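Local coordinates for hypothetical protein (Pyrococcus furiosus, PDB 1YB3) that is of unknown function but belongs to the DUF3201 family of conserved proteins and folds as an antiparallel sheet packed with helices, at residues A[23-28]-A[42-47]; A[56-61]-A[118-123]; A[65-68]-A[74-77]; A[96-101]-A[163-168]; A[101-104]-A[108-111]. All coordinates share one frame; numbering follows the deposited sequence. Where two conformers were deposited one is given.

Interaction 1: A[23-28]-A[42-47]; sequences GDIFEL and EEVSEV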
# COMPACT_ATOMS: atom_id res chain seq x y z
N GLY A 23 -15.72 -8.39 4.26
CA GLY A 23 -16.89 -7.63 3.79
C GLY A 23 -16.49 -6.25 3.27
O GLY A 23 -16.96 -5.82 2.21
N ASP A 24 -15.59 -5.59 3.99
CA ASP A 24 -15.13 -4.26 3.59
C ASP A 24 -14.39 -4.28 2.24
O ASP A 24 -14.52 -3.32 1.46
CB ASP A 24 -14.23 -3.63 4.66
CG ASP A 24 -15.01 -3.06 5.85
OD1 ASP A 24 -16.25 -3.27 5.94
OD2 ASP A 24 -14.37 -2.41 6.70
N ILE A 25 -13.58 -5.31 1.99
CA ILE A 25 -12.85 -5.37 0.71
C ILE A 25 -13.74 -5.77 -0.47
O ILE A 25 -13.60 -5.23 -1.59
CB ILE A 25 -11.55 -6.23 0.78
CG1 ILE A 25 -10.51 -5.51 1.63
CG2 ILE A 25 -10.95 -6.49 -0.61
CD1 ILE A 25 -10.06 -4.14 1.06
N PHE A 26 -14.69 -6.67 -0.25
CA PHE A 26 -15.63 -6.97 -1.32
C PHE A 26 -16.39 -5.69 -1.70
O PHE A 26 -16.57 -5.39 -2.89
CB PHE A 26 -16.57 -8.13 -0.94
CG PHE A 26 -15.89 -9.47 -0.88
CD1 PHE A 26 -15.21 -9.98 -1.99
CD2 PHE A 26 -15.93 -10.24 0.29
CE1 PHE A 26 -14.57 -11.22 -1.93
CE2 PHE A 26 -15.29 -11.49 0.36
CZ PHE A 26 -14.61 -11.98 -0.75
N GLU A 27 -16.77 -4.91 -0.68
CA GLU A 27 -17.50 -3.65 -0.88
C GLU A 27 -16.62 -2.62 -1.59
O GLU A 27 -17.06 -1.97 -2.57
CB GLU A 27 -17.98 -3.09 0.46
CG GLU A 27 -18.69 -1.73 0.37
CD GLU A 27 -19.13 -1.20 1.74
OE1 GLU A 27 -20.36 -1.19 2.00
OE2 GLU A 27 -18.25 -0.83 2.56
N LEU A 28 -15.39 -2.46 -1.11
CA LEU A 28 -14.48 -1.46 -1.65
C LEU A 28 -14.10 -1.77 -3.10
O LEU A 28 -13.93 -0.83 -3.91
CB LEU A 28 -13.22 -1.33 -0.79
CG LEU A 28 -12.19 -0.28 -1.19
CD1 LEU A 28 -12.84 1.14 -1.19
CD2 LEU A 28 -11.00 -0.37 -0.25
N GLU A 42 -9.25 -5.34 -10.79
CA GLU A 42 -9.47 -6.78 -10.89
C GLU A 42 -10.31 -7.29 -9.71
O GLU A 42 -10.67 -6.52 -8.83
CB GLU A 42 -8.13 -7.52 -10.97
CG GLU A 42 -7.23 -7.09 -12.14
CD GLU A 42 -7.77 -7.53 -13.49
OE1 GLU A 42 -8.74 -8.32 -13.54
OE2 GLU A 42 -7.23 -7.08 -14.52
N GLU A 43 -10.61 -8.59 -9.70
CA GLU A 43 -11.41 -9.18 -8.63
C GLU A 43 -10.59 -9.41 -7.37
O GLU A 43 -9.37 -9.53 -7.41
CB GLU A 43 -12.02 -10.52 -9.08
CG GLU A 43 -12.88 -10.42 -10.36
CD GLU A 43 -14.14 -9.58 -10.18
OE1 GLU A 43 -14.56 -9.33 -9.03
OE2 GLU A 43 -14.71 -9.16 -11.21
N VAL A 44 -11.27 -9.53 -6.24
CA VAL A 44 -10.62 -9.83 -4.97
C VAL A 44 -10.03 -11.24 -5.03
O VAL A 44 -10.69 -12.17 -5.51
CB VAL A 44 -11.62 -9.73 -3.80
CG1 VAL A 44 -10.99 -10.21 -2.49
CG2 VAL A 44 -12.15 -8.31 -3.66
N SER A 45 -8.80 -11.37 -4.55
CA SER A 45 -8.18 -12.68 -4.42
C SER A 45 -7.57 -12.81 -3.02
O SER A 45 -7.58 -11.86 -2.24
CB SER A 45 -7.15 -12.89 -5.52
OG SER A 45 -5.96 -12.17 -5.26
N GLU A 46 -7.07 -14.00 -2.70
CA GLU A 46 -6.50 -14.24 -1.38
C GLU A 46 -4.99 -14.27 -1.44
O GLU A 46 -4.40 -14.97 -2.26
CB GLU A 46 -7.06 -15.53 -0.78
CG GLU A 46 -8.57 -15.53 -0.62
CD GLU A 46 -9.09 -14.35 0.23
OE1 GLU A 46 -8.46 -14.02 1.26
OE2 GLU A 46 -10.13 -13.77 -0.13
N VAL A 47 -4.36 -13.48 -0.58
CA VAL A 47 -2.93 -13.40 -0.52
C VAL A 47 -2.45 -14.08 0.76
O VAL A 47 -2.85 -13.69 1.84
CB VAL A 47 -2.46 -11.92 -0.52
CG1 VAL A 47 -0.95 -11.82 -0.32
CG2 VAL A 47 -2.92 -11.20 -1.82
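Val44 is the single residue of 42-47 that packs against the helix segment 23-28, and both its methyls and its CB are used, which illustrates how one beta-branched side chain can bind a helix to the border of a sheet. The aliphatic part of the contact is formed with Ile25. Val44 CG2 lies 3.7 Å from Ile25 CG2, and the two side chains meet at a slant rather than end to end. The ethyl arm of Ile25 departs in another direction, because CG1 stands beside the backbone N (chi1 -70°) while the CG2 branch is the one left facing Val44.

The aromatic part involves Phe26, one helix position further on. Its ring and the valine cross at about a right angle, and the rim carbons CD1 and CE1 do the touching. Val44 CG1 is 3.8 Å from Phe26 CE1, Val44 CB sits equally near that atom, and Val44 CG2 is 3.9 Å from Phe26 CD1. The isopropyl group thus fits between two unlike neighbours, and the contact grades from the buried Ile25 to the exposed Phe26. Between the two segments it is purely apolar.

Polar links run alongside it: Glu46 OE1 accepts from Trp22 NE1, and in one of its two modelled positions Glu43 forms a salt bridge with Arg29, both partners lying on helix 11-35. In the wider fold this helix lies across one face of the sheet, with Ile25 reaching Phe68, Ala78 and Phe83, while strand 40-47 forms an outermost strand beside 65-71.

Interaction 2: A[56-61]-A[118-123]; sequences GKWEEM and LEDFYN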
# COMPACT_ATOMS: atom_id res chain seq x y z
N GLY A 56 6.43 -2.90 16.07
CA GLY A 56 7.85 -2.68 15.80
C GLY A 56 8.58 -3.81 15.12
O GLY A 56 9.81 -3.79 15.02
N LYS A 57 7.84 -4.81 14.63
CA LYS A 57 8.44 -5.97 13.99
C LYS A 57 7.59 -6.49 12.82
O LYS A 57 6.36 -6.50 12.90
CB LYS A 57 8.66 -7.09 15.03
CG LYS A 57 9.28 -8.37 14.48
N TRP A 58 8.26 -6.89 11.74
CA TRP A 58 7.60 -7.57 10.64
C TRP A 58 7.27 -9.00 11.04
O TRP A 58 8.14 -9.74 11.52
CB TRP A 58 8.49 -7.57 9.40
CG TRP A 58 8.71 -6.21 8.78
CD1 TRP A 58 9.85 -5.46 8.82
CD2 TRP A 58 7.76 -5.44 8.01
NE1 TRP A 58 9.67 -4.28 8.14
CE2 TRP A 58 8.40 -4.24 7.63
CE3 TRP A 58 6.43 -5.66 7.62
CZ2 TRP A 58 7.76 -3.25 6.87
CZ3 TRP A 58 5.79 -4.67 6.86
CH2 TRP A 58 6.46 -3.48 6.49
N GLU A 59 6.00 -9.39 10.85
CA GLU A 59 5.51 -10.72 11.22
C GLU A 59 4.75 -11.34 10.06
O GLU A 59 3.91 -10.68 9.45
CB GLU A 59 4.54 -10.61 12.41
CG GLU A 59 5.11 -9.97 13.66
CD GLU A 59 6.04 -10.89 14.43
OE1 GLU A 59 6.07 -12.11 14.15
OE2 GLU A 59 6.75 -10.38 15.32
N GLU A 60 5.02 -12.62 9.77
CA GLU A 60 4.35 -13.28 8.66
C GLU A 60 2.92 -13.69 8.97
O GLU A 60 2.64 -14.25 10.02
CB GLU A 60 5.15 -14.50 8.18
CG GLU A 60 4.67 -15.05 6.86
CD GLU A 60 5.46 -16.26 6.39
OE1 GLU A 60 6.47 -16.59 7.04
OE2 GLU A 60 5.05 -16.86 5.38
N MSE A 61 2.02 -13.38 8.04
CA MSE A 61 0.65 -13.88 8.10
C MSE A 61 0.57 -15.16 7.28
O MSE A 61 0.56 -15.12 6.06
CB MSE A 61 -0.33 -12.84 7.52
CG MSE A 61 -0.27 -11.52 8.20
SE MSE A 61 -1.50 -10.18 7.39
CE MSE A 61 -0.40 -9.69 5.83
N LEU A 118 12.12 -7.15 4.30
CA LEU A 118 13.57 -7.18 4.05
C LEU A 118 14.13 -5.89 3.47
O LEU A 118 15.12 -5.38 3.96
CB LEU A 118 13.93 -8.35 3.13
CG LEU A 118 15.42 -8.70 3.01
CD1 LEU A 118 15.99 -9.14 4.36
CD2 LEU A 118 15.63 -9.77 1.94
N GLU A 119 13.49 -5.36 2.42
CA GLU A 119 14.05 -4.23 1.71
C GLU A 119 13.28 -2.96 1.98
O GLU A 119 12.62 -2.43 1.09
CB GLU A 119 14.08 -4.50 0.20
CG GLU A 119 15.09 -5.54 -0.27
CD GLU A 119 14.47 -6.83 -0.77
OE1 GLU A 119 13.31 -6.83 -1.24
OE2 GLU A 119 15.16 -7.87 -0.73
N ASP A 120 13.37 -2.46 3.22
CA ASP A 120 12.67 -1.24 3.60
C ASP A 120 13.50 0.03 3.37
O ASP A 120 14.52 0.25 4.03
CB ASP A 120 12.11 -1.33 5.01
CG ASP A 120 11.11 -0.23 5.30
OD1 ASP A 120 9.96 -0.28 4.76
OD2 ASP A 120 11.47 0.69 6.07
N PHE A 121 13.02 0.88 2.47
CA PHE A 121 13.66 2.16 2.20
C PHE A 121 13.18 3.26 3.15
O PHE A 121 13.97 4.14 3.55
CB PHE A 121 13.42 2.58 0.74
CG PHE A 121 14.01 1.64 -0.26
CD1 PHE A 121 15.39 1.56 -0.45
CD2 PHE A 121 13.17 0.84 -1.05
CE1 PHE A 121 15.93 0.68 -1.39
CE2 PHE A 121 13.71 -0.04 -1.99
CZ PHE A 121 15.09 -0.11 -2.17
N TYR A 122 11.89 3.21 3.50
CA TYR A 122 11.28 4.17 4.42
C TYR A 122 10.22 3.44 5.22
O TYR A 122 9.43 2.66 4.67
CB TYR A 122 10.65 5.34 3.63
CG TYR A 122 9.91 6.36 4.47
CD1 TYR A 122 10.58 7.47 5.02
CD2 TYR A 122 8.54 6.24 4.70
CE1 TYR A 122 9.89 8.41 5.80
CE2 TYR A 122 7.84 7.16 5.46
CZ TYR A 122 8.51 8.25 6.00
OH TYR A 122 7.80 9.17 6.75
N ASN A 123 10.22 3.68 6.53
CA ASN A 123 9.20 3.20 7.45
C ASN A 123 8.79 4.40 8.29
O ASN A 123 9.63 4.99 8.98
CB ASN A 123 9.78 2.10 8.35
CG ASN A 123 8.73 1.42 9.22
OD1 ASN A 123 7.85 2.07 9.75
ND2 ASN A 123 8.85 0.10 9.39
O HOH W 1 11.44 -1.56 8.52
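Trp58 of the two-stranded hairpin 51-54/57-60 faces Asp120 and Asn123 of strand 120-123, an outermost strand of the main antiparallel sheet, broken here by a classic beta bulge in which Phe121 and Tyr122 both face Ile111. The contact is a general example of two sheets meeting through one large side chain and a water. The backbones of the two segments stay apart, Trp58 CA and Leu118 CA being nearest at 8.9 Å, and the indole spans the gap.

Its benzo carbon CZ2 does the touching. Asp120 OD1, in one of the two positions modelled for that side chain, comes to the ring edge near the indole plane, 4.3 Å from Trp58 CZ2. Asn123 ND2 lies at the same distance from Trp58 CZ2 but approaches obliquely. These are loose contacts, and the indole gains further support from Tyr53, met edge to face, and from Phe110.

The amide of Asn123 is held from both ends: its OD1 accepts from the backbone N of Glu125, and this bond fixes the flip of the amide and turns ND2 toward Trp58. With CG anti to the backbone N (chi1 -173°), the side chain extends to where a water can join the two segments. That water accepts twice, from Trp58 NE1 at 3.3 Å and from Asn123 ND2 at 3.2 Å.

Interaction 3: A[65-68]-A[74-77]; sequences HPAF and GEVG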
# COMPACT_ATOMS: atom_id res chain seq x y z
N HIS A 65 -5.23 -12.92 3.37
CA HIS A 65 -5.98 -11.70 3.53
C HIS A 65 -6.44 -11.27 2.14
O HIS A 65 -5.79 -11.67 1.15
CB HIS A 65 -5.13 -10.62 4.21
CG HIS A 65 -4.11 -9.99 3.32
ND1 HIS A 65 -2.80 -10.40 3.27
CD2 HIS A 65 -4.20 -8.95 2.45
CE1 HIS A 65 -2.13 -9.66 2.41
NE2 HIS A 65 -2.96 -8.77 1.90
N PRO A 66 -7.55 -10.49 2.05
CA PRO A 66 -8.10 -10.12 0.73
C PRO A 66 -7.37 -8.93 0.08
O PRO A 66 -6.95 -8.00 0.76
CB PRO A 66 -9.56 -9.78 1.04
CG PRO A 66 -9.50 -9.20 2.47
CD PRO A 66 -8.36 -9.95 3.17
N ALA A 67 -7.20 -8.99 -1.24
CA ALA A 67 -6.62 -7.86 -1.98
C ALA A 67 -7.09 -7.92 -3.42
O ALA A 67 -7.38 -9.00 -3.93
CB ALA A 67 -5.08 -7.86 -1.89
N PHE A 68 -7.13 -6.77 -4.09
CA PHE A 68 -7.47 -6.75 -5.52
C PHE A 68 -6.52 -5.81 -6.26
O PHE A 68 -6.15 -4.77 -5.72
CB PHE A 68 -8.94 -6.38 -5.79
CG PHE A 68 -9.37 -5.05 -5.22
CD1 PHE A 68 -9.33 -3.88 -6.02
CD2 PHE A 68 -9.84 -4.94 -3.90
CE1 PHE A 68 -9.75 -2.65 -5.51
CE2 PHE A 68 -10.26 -3.72 -3.39
CZ PHE A 68 -10.20 -2.56 -4.21
N GLY A 74 -0.73 -1.60 -9.04
CA GLY A 74 -1.43 -1.32 -7.78
C GLY A 74 -2.13 -2.52 -7.16
O GLY A 74 -2.50 -3.47 -7.87
N GLU A 75 -2.30 -2.45 -5.83
CA GLU A 75 -3.08 -3.42 -5.03
C GLU A 75 -3.79 -2.67 -3.92
O GLU A 75 -3.21 -1.78 -3.30
CB GLU A 75 -2.17 -4.51 -4.43
CG GLU A 75 -1.48 -5.43 -5.45
CD GLU A 75 -2.38 -6.54 -6.01
OE1 GLU A 75 -3.49 -6.75 -5.48
OE2 GLU A 75 -1.96 -7.20 -6.98
N VAL A 76 -5.05 -3.03 -3.67
CA VAL A 76 -5.78 -2.50 -2.52
C VAL A 76 -6.24 -3.71 -1.72
O VAL A 76 -6.73 -4.69 -2.29
CB VAL A 76 -6.99 -1.73 -2.98
CG1 VAL A 76 -7.84 -1.27 -1.81
CG2 VAL A 76 -6.53 -0.55 -3.84
N GLY A 77 -6.13 -3.64 -0.41
CA GLY A 77 -6.54 -4.82 0.41
C GLY A 77 -6.79 -4.48 1.87
O GLY A 77 -6.85 -3.30 2.25
O HOH W 2 -4.88 -9.38 -6.17
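Phe68 and Val76 face each other as an antiparallel hydrogen-bonded pair, and their backbones exchange two bonds. Phe68 N donates to Val76 O at 2.8 Å, nearly along the C=O axis, and Val76 N returns a bond of 2.9 Å to Phe68 O that is almost straight at 169°. Above this pair the side chains lie side by side and point the same way. Val76 CB rests over one face of the Phe68 ring, displaced toward the rim, 3.9 Å from the ring centroid in a CH-pi contact, and Val76 CB and Phe68 CZ approach to 3.5 Å. The phenyl reaches this place because CG stands between the backbone N and the carbonyl carbon (chi1 58°), which folds the ring over the neighbouring strand.

One step along, Ala67 and Gly77 make a non-hydrogen-bonded pair. With no side chain on Gly77, the strands draw together to 3.9 Å between Ala67 CA and Gly77 CA. A CA-H...O contact runs from Ala67 CA to Val76 O, 3.2 Å. At the rim, Glu75 bends at chi2; in one of its two modelled positions OE1 accepts from a water that also donates, weakly, to Ala67 O.

Further out, Leu28 of helix 11-35 touches Val76, Phe68 packs on Val41 and Arg29, and strands 40-47 and 82-90 continue the hydrogen bonding outward. The short segments run at 141° to each other, a twisted antiparallel pair joined by a short turn: a beta hairpin that supplies the first two strands of an antiparallel meander completed by 82-90.

Interaction 4: A[96-101]-A[163-168]; sequences KEFIED and KRFIEL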
# COMPACT_ATOMS: atom_id res chain seq x y z
N LYS A 96 14.16 11.88 -6.99
CA LYS A 96 14.28 12.34 -5.62
C LYS A 96 13.06 13.16 -5.20
O LYS A 96 12.55 12.99 -4.09
CB LYS A 96 15.58 13.14 -5.44
CG LYS A 96 15.81 13.70 -4.04
CD LYS A 96 17.09 14.54 -4.02
CE LYS A 96 16.93 15.79 -3.17
NZ LYS A 96 18.09 16.75 -3.30
N GLU A 97 12.59 14.03 -6.10
CA GLU A 97 11.45 14.91 -5.77
C GLU A 97 10.15 14.14 -5.53
O GLU A 97 9.39 14.47 -4.62
CB GLU A 97 11.23 16.01 -6.81
CG GLU A 97 10.44 17.19 -6.23
CD GLU A 97 10.07 18.25 -7.24
OE1 GLU A 97 10.72 18.33 -8.31
OE2 GLU A 97 9.13 19.03 -6.96
N PHE A 98 9.89 13.11 -6.35
CA PHE A 98 8.71 12.27 -6.10
C PHE A 98 8.78 11.63 -4.71
O PHE A 98 7.82 11.68 -3.95
CB PHE A 98 8.55 11.19 -7.17
CG PHE A 98 7.38 10.26 -6.91
CD1 PHE A 98 6.06 10.71 -7.08
CD2 PHE A 98 7.60 8.96 -6.46
CE1 PHE A 98 4.98 9.86 -6.84
CE2 PHE A 98 6.52 8.10 -6.22
CZ PHE A 98 5.20 8.55 -6.41
N ILE A 99 9.94 11.06 -4.38
CA ILE A 99 10.16 10.47 -3.06
C ILE A 99 9.89 11.47 -1.93
O ILE A 99 9.18 11.15 -0.97
CB ILE A 99 11.61 9.90 -2.94
CG1 ILE A 99 11.92 8.90 -4.07
CG2 ILE A 99 11.87 9.35 -1.54
CD1 ILE A 99 10.93 7.77 -4.26
N GLU A 100 10.46 12.68 -2.04
CA GLU A 100 10.23 13.74 -1.04
C GLU A 100 8.74 14.09 -0.89
O GLU A 100 8.22 14.24 0.23
CB GLU A 100 11.04 15.01 -1.39
CG GLU A 100 12.55 14.82 -1.28
CD GLU A 100 13.33 16.01 -1.81
OE1 GLU A 100 12.81 16.78 -2.66
OE2 GLU A 100 14.50 16.17 -1.39
N ASP A 101 8.05 14.21 -2.03
CA ASP A 101 6.63 14.56 -2.06
C ASP A 101 5.74 13.47 -1.45
O ASP A 101 4.80 13.77 -0.69
CB ASP A 101 6.18 14.80 -3.51
CG ASP A 101 6.68 16.13 -4.07
OD1 ASP A 101 7.40 16.86 -3.35
OD2 ASP A 101 6.36 16.43 -5.24
N LYS A 163 -7.07 8.68 -4.17
CA LYS A 163 -7.26 9.82 -5.07
C LYS A 163 -6.04 10.76 -5.00
O LYS A 163 -5.49 11.16 -6.03
CB LYS A 163 -8.55 10.57 -4.72
CG LYS A 163 -8.73 11.87 -5.51
CD LYS A 163 -10.09 12.53 -5.26
CE LYS A 163 -10.18 13.15 -3.88
NZ LYS A 163 -11.38 14.03 -3.77
N ARG A 164 -5.63 11.12 -3.78
CA ARG A 164 -4.44 11.97 -3.58
C ARG A 164 -3.18 11.31 -4.17
O ARG A 164 -2.35 11.98 -4.77
CB ARG A 164 -4.25 12.36 -2.11
CG ARG A 164 -5.34 13.33 -1.60
CD ARG A 164 -5.19 13.64 -0.11
NE ARG A 164 -4.08 14.54 0.16
CZ ARG A 164 -2.92 14.18 0.70
NH1 ARG A 164 -2.69 12.91 1.03
NH2 ARG A 164 -1.97 15.10 0.92
N PHE A 165 -3.06 9.99 -4.00
CA PHE A 165 -1.91 9.32 -4.54
C PHE A 165 -1.89 9.36 -6.06
O PHE A 165 -0.85 9.66 -6.68
CB PHE A 165 -1.84 7.86 -4.03
CG PHE A 165 -0.53 7.19 -4.37
CD1 PHE A 165 0.54 7.26 -3.46
CD2 PHE A 165 -0.35 6.56 -5.60
CE1 PHE A 165 1.78 6.68 -3.78
CE2 PHE A 165 0.90 5.97 -5.93
CZ PHE A 165 1.95 6.02 -5.00
N ILE A 166 -3.04 9.07 -6.67
CA ILE A 166 -3.15 9.08 -8.14
C ILE A 166 -2.83 10.49 -8.69
O ILE A 166 -2.08 10.61 -9.66
CB ILE A 166 -4.53 8.54 -8.62
CG1 ILE A 166 -4.59 7.02 -8.40
CG2 ILE A 166 -4.75 8.87 -10.10
CD1 ILE A 166 -6.00 6.41 -8.48
N GLU A 167 -3.32 11.51 -8.01
CA GLU A 167 -3.10 12.90 -8.44
C GLU A 167 -1.60 13.26 -8.34
O GLU A 167 -1.04 13.89 -9.24
CB GLU A 167 -4.00 13.85 -7.66
CG GLU A 167 -5.49 13.65 -8.01
CD GLU A 167 -6.47 14.31 -7.04
OE1 GLU A 167 -6.07 14.71 -5.91
OE2 GLU A 167 -7.67 14.40 -7.43
N LEU A 168 -0.95 12.82 -7.26
CA LEU A 168 0.49 13.06 -7.12
C LEU A 168 1.26 12.31 -8.21
O LEU A 168 2.16 12.86 -8.85
CB LEU A 168 0.96 12.62 -5.73
CG LEU A 168 2.46 12.67 -5.48
CD1 LEU A 168 3.04 14.09 -5.60
CD2 LEU A 168 2.75 12.07 -4.09
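Phe98 and Leu168 cross obliquely between two nearly antiparallel helices, whose short segments run at 161° to each other and keep 12.1 Å between their axes. Side chains bridge this gap in three unequal contacts. Phe98 CE1 meets the branch carbon of the leucine, 4.0 Å from Leu168 CG. The phenyl gets there with CG anti to the backbone N (chi1 177°), a setting that carries the ring across toward helix 155-171.

Phe165 presents its far end to the same ring: Phe165 CZ lies at the edge of the Phe98 ring, near its plane, at a loose 4.4 Å from Phe98 CZ. Toward the surface, Leu168 CD1 lies against the methylene of Asp101, 3.8 Å from Asp101 CB. Asp101 OD2 is hydrogen-bonded to Tyr172 OH, so the carboxylate is engaged by the same C-terminal region whose helix supplies the leucine.

The rings also meet others, Phe98 that of Phe147 and Phe165 that of Phe87. Between the two segments the contact is apolar, and the one polar side chain in it is split in its loyalties: Asp101 meets Leu168 mainly through CB, while OD2 is taken by Tyr172 OH.

Interaction 5: A[101-104]-A[108-111]; sequences DVIR and KLFI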
# COMPACT_ATOMS: atom_id res chain seq x y z
N ASP A 101 8.05 14.21 -2.03
CA ASP A 101 6.63 14.56 -2.06
C ASP A 101 5.74 13.47 -1.45
O ASP A 101 4.80 13.77 -0.69
CB ASP A 101 6.18 14.80 -3.51
CG ASP A 101 6.68 16.13 -4.07
OD1 ASP A 101 7.40 16.86 -3.35
OD2 ASP A 101 6.36 16.43 -5.24
N VAL A 102 6.02 12.21 -1.78
CA VAL A 102 5.20 11.13 -1.24
C VAL A 102 5.35 11.03 0.30
O VAL A 102 4.38 10.85 1.01
CB VAL A 102 5.41 9.79 -2.01
CG1 VAL A 102 6.79 9.17 -1.69
CG2 VAL A 102 4.26 8.83 -1.73
N ILE A 103 6.57 11.20 0.80
CA ILE A 103 6.82 11.18 2.24
C ILE A 103 6.02 12.27 2.97
O ILE A 103 5.49 12.04 4.06
CB ILE A 103 8.34 11.27 2.54
CG1 ILE A 103 9.00 9.96 2.11
CG2 ILE A 103 8.59 11.59 4.04
CD1 ILE A 103 10.54 9.99 2.16
N ARG A 104 5.91 13.45 2.35
CA ARG A 104 5.16 14.56 2.96
C ARG A 104 3.65 14.41 2.82
O ARG A 104 2.90 15.04 3.57
CB ARG A 104 5.62 15.92 2.38
CG ARG A 104 7.09 16.27 2.72
CD ARG A 104 7.56 17.50 1.94
N LYS A 108 0.83 6.92 7.25
CA LYS A 108 1.34 5.56 7.52
C LYS A 108 1.90 4.96 6.25
O LYS A 108 1.31 4.04 5.66
CB LYS A 108 0.23 4.67 8.12
CG LYS A 108 -0.34 5.21 9.43
CD LYS A 108 -1.34 4.25 10.05
CE LYS A 108 -2.13 4.94 11.15
NZ LYS A 108 -3.17 4.03 11.73
N LEU A 109 3.03 5.52 5.82
CA LEU A 109 3.70 5.17 4.57
C LEU A 109 4.89 4.25 4.78
O LEU A 109 5.70 4.44 5.69
CB LEU A 109 4.19 6.45 3.89
CG LEU A 109 5.04 6.34 2.63
CD1 LEU A 109 4.19 5.86 1.47
CD2 LEU A 109 5.67 7.69 2.32
N PHE A 110 5.00 3.27 3.89
CA PHE A 110 6.17 2.41 3.77
C PHE A 110 6.66 2.45 2.33
O PHE A 110 5.86 2.43 1.39
CB PHE A 110 5.83 0.95 4.13
CG PHE A 110 5.32 0.75 5.54
CD1 PHE A 110 6.19 0.31 6.54
CD2 PHE A 110 3.99 0.99 5.87
CE1 PHE A 110 5.71 0.11 7.87
CE2 PHE A 110 3.50 0.80 7.16
CZ PHE A 110 4.38 0.36 8.17
N ILE A 111 7.98 2.48 2.14
CA ILE A 111 8.54 2.38 0.80
C ILE A 111 9.55 1.24 0.85
O ILE A 111 10.45 1.26 1.69
CB ILE A 111 9.27 3.66 0.38
CG1 ILE A 111 8.35 4.88 0.54
CG2 ILE A 111 9.79 3.55 -1.06
CD1 ILE A 111 9.08 6.24 0.34
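Leu109 brings its CD2 methyl against the peptide group that joins Val102 to Ile103, the one flat group in this otherwise aliphatic contact. The methyl stands off one face of the peptide, displaced to the edge where Val102 O and Ile103 CA lie, 3.7 Å from Val102 O and 3.7 Å from Ile103 CA, so a strand side chain packs directly on helix backbone. The rest follows the general rule of helix-on-sheet packing, in which alternate strand residues face the helix.

Ile103 CG1 is the shared point. It lies 4.0 Å from Leu109 CD2 and 4.1 Å from Ile111 CD1, and the isoleucine crosses each of these side chains at about a right angle. Ile111 extends its CD1 to the helix because CG1 sits beside the backbone N (chi1 -54°) and the chain then runs on straight. Val102 adds looser contact with both strand residues, although its methyls are modelled in two positions.

Around this core Tyr122 of the next strand touches Ile103, Leu109 and Ile111, while Phe147 and Phe165 close on Val102. After helix 96-105 the chain reverses within a few residues, and strand 108-112 runs back against it: a helix packed by its apolar side on an antiparallel sheet, as in two-layer alpha/beta folds.

In the fold
Interaction 3 belongs to the sheet itself and is the one of the five with direct hydrogen bonds between its segments; interactions 1, 4 and 5 are apolar, and interaction 2 pairs loose contacts of an indole with a bridging water. Interactions 3 and 5 are buried, whereas 1, 2 and 4 are only partly so. Interactions 1 and 3, with centres 6 Å apart, share a border through strands 40-47 and 65-71. Interactions 4 and 5, centred 8 Å apart beyond the chain's centre, both use helix 96-105, whose Val102 packs on Phe165 and Leu168 as well as on strand 108-112. Interaction 2 adjoins 5 through strands 108-112 and 120-123. Backbone bonding thus prevails within the sheet, apolar packing where helices cover it.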